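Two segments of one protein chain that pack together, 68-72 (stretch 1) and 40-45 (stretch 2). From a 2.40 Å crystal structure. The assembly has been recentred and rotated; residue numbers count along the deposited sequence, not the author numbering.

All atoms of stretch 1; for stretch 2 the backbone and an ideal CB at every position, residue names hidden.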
# COMPACT_ATOMS: atom_id res chain seq x y z
N VAL A 68 52.09 -2.79 9.63
CA VAL A 68 52.39 -2.41 8.22
C VAL A 68 51.41 -1.37 7.73
O VAL A 68 50.17 -1.55 7.83
CB VAL A 68 52.44 -3.64 7.26
CG1 VAL A 68 53.09 -3.27 5.92
CG2 VAL A 68 53.32 -4.70 7.84
N SER A 69 51.93 -0.27 7.24
CA SER A 69 51.03 0.78 6.69
C SER A 69 50.23 0.26 5.44
O SER A 69 50.79 -0.42 4.59
CB SER A 69 51.83 2.01 6.31
OG SER A 69 52.06 2.91 7.40
N ILE A 70 48.94 0.57 5.33
CA ILE A 70 48.25 0.47 4.04
C ILE A 70 47.66 1.89 3.64
O ILE A 70 47.87 2.92 4.34
CB ILE A 70 47.23 -0.53 4.08
CG1 ILE A 70 46.13 0.01 4.97
CG2 ILE A 70 47.82 -1.87 4.60
CD1 ILE A 70 45.10 -0.92 5.35
N GLY A 71 47.02 1.97 2.49
CA GLY A 71 46.89 3.23 1.76
C GLY A 71 45.58 3.96 2.10
O GLY A 71 45.13 4.86 1.36
N LEU A 72 44.94 3.62 3.23
CA LEU A 72 43.67 4.30 3.54
C LEU A 72 43.90 5.45 4.44
O LEU A 72 44.56 5.35 5.55
CB LEU A 72 42.70 3.35 4.21
CG LEU A 72 41.56 2.74 3.47
CD1 LEU A 72 40.73 1.85 4.52
CD2 LEU A 72 40.59 3.74 2.73
N UNK A 40 51.49 3.07 -5.29
CA UNK A 40 50.92 3.68 -4.09
C UNK A 40 51.10 2.70 -2.89
O UNK A 40 51.41 1.52 -3.17
CB UNK A 40 49.44 4.02 -4.31
N UNK A 41 50.94 3.15 -1.62
CA UNK A 41 50.74 2.18 -0.54
C UNK A 41 49.66 1.15 -1.00
O UNK A 41 48.80 1.52 -1.78
CB UNK A 41 50.32 2.89 0.75
N UNK A 42 49.71 -0.11 -0.56
CA UNK A 42 48.63 -1.00 -0.96
C UNK A 42 47.20 -0.46 -0.66
O UNK A 42 46.91 0.08 0.40
CB UNK A 42 48.82 -2.34 -0.26
N UNK A 43 46.30 -0.83 -1.54
CA UNK A 43 44.88 -0.85 -1.39
C UNK A 43 44.32 -2.32 -1.44
O UNK A 43 44.80 -3.18 -2.15
CB UNK A 43 44.25 0.02 -2.48
N UNK A 44 43.27 -2.60 -0.72
CA UNK A 44 42.96 -3.99 -0.56
C UNK A 44 41.47 -3.97 -0.82
O UNK A 44 40.75 -3.31 -0.07
CB UNK A 44 43.36 -4.57 0.80
N UNK A 45 41.05 -4.61 -1.93
CA UNK A 45 39.75 -4.39 -2.56
C UNK A 45 38.89 -5.61 -2.61
O UNK A 45 37.80 -5.54 -3.20
CB UNK A 45 39.94 -3.86 -3.98

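Position 40 lies at the edge of the contact. Its backbone is extended, at phi/psi of -156/165°, its CA-to-CB bond points sideways, and no atom of stretch 1 comes within 5.5 Å of the ideal CB. Stretch 1 therefore sets no demand here, and a polar, aromatic or aliphatic side chain would serve equally well. The deposited residue is His40, which makes no contact with stretch 1.

Position 41 is the one most directly aimed at stretch 1. CA-to-CB points toward it, and the ideal CB lies 3.6 Å from Gly71 CA and 4.1 Å from Ile70 C. The CB thus already rests against the backbone at a residue that has no side chain of its own. Beyond it run the main chain of Ile70 and the carbonyl of Ser69, with no charged group to pair with. A medium-sized aliphatic residue such as leucine, isoleucine or methionine would suit, since it could spread along this backbone. The residue is Leu41, with chi1 m and chi2 t. Its CB packs 3.5 Å from Gly71 CA, while the two methyls diverge: CD1 reaches to 3.8 Å from Ile70 O, and CD2 lies 4.1 Å from Ser69 O and 4.4 Å from Ser69 CB.

At position 42 the backbone carries the polar link. Its carbonyl accepts a hydrogen bond from the amide of Gly71, with 2.8 Å between Gly71 N and O of residue 42 and an N-H...O angle of 134°. Because this bond uses main-chain atoms, it does not select a side chain. It does bring Gly71 so close that an ideal CB on that glycine would lie 2.9 Å from the same O, a clash, and 3.1 Å from Leu41 O; the absence of a side chain there accommodates the close approach. The CA-to-CB bond of position 42 points sideways, with Ile70 CB 5.0 Å from the ideal CB. That gap favours a small or medium apolar residue, such as valine, isoleucine or leucine. Val42 occupies the site, with chi1 at -119°, between the usual wells. Its CG2 meets Ile70 CG2 at 3.7 Å, an apolar contact, and lies 4.3 Å from Ser69 O.

Position 43 turns its CA-to-CB bond away, so stretch 1 leaves the choice open, small polar residues included. It is Ser43, whose OG is hydrogen-bonded elsewhere in the structure.

At position 44 CA-to-CB again points toward stretch 1, but nothing lies within 5.5 Å of the ideal CB. A contact requires reach, and the nearby methyl of Ile70 calls for an apolar end: isoleucine, leucine or methionine would all be plausible. In Ile44, with chi1 m and chi2 t, the extended CD1 comes to 4.5 Å from Ile70 CG2, a loose apolar contact that adds to the one made by Val42.

Position 45 is out of reach of stretch 1, which places no restriction on it. Lys45 has an extended chain beyond chi1, and its NZ is hydrogen-bonded elsewhere.

Stretch 2 40-45: HLVSIK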
# COMPACT_ATOMS: atom_id res chain seq x y z
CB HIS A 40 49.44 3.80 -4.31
CG HIS A 40 49.12 4.93 -5.19
ND1 HIS A 40 48.63 4.78 -6.49
CD2 HIS A 40 49.33 6.25 -5.01
CE1 HIS A 40 48.50 5.98 -7.04
NE2 HIS A 40 48.92 6.88 -6.16
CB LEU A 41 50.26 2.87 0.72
CG LEU A 41 51.41 3.59 1.39
CD1 LEU A 41 50.75 4.52 2.48
CD2 LEU A 41 52.31 2.42 1.99
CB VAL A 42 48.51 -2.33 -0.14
CG1 VAL A 42 48.66 -3.57 -0.90
CG2 VAL A 42 49.08 -2.31 1.15
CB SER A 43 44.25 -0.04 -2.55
OG SER A 43 44.53 -0.56 -3.83
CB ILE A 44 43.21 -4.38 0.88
CG1 ILE A 44 44.68 -4.25 1.18
CG2 ILE A 44 42.57 -5.68 1.20
CD1 ILE A 44 45.10 -4.76 2.51
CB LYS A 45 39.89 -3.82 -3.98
CG LYS A 45 40.54 -2.36 -3.90
CD LYS A 45 40.36 -1.50 -5.10
CE LYS A 45 41.49 -0.49 -5.19
NZ LYS A 45 41.45 0.62 -6.23
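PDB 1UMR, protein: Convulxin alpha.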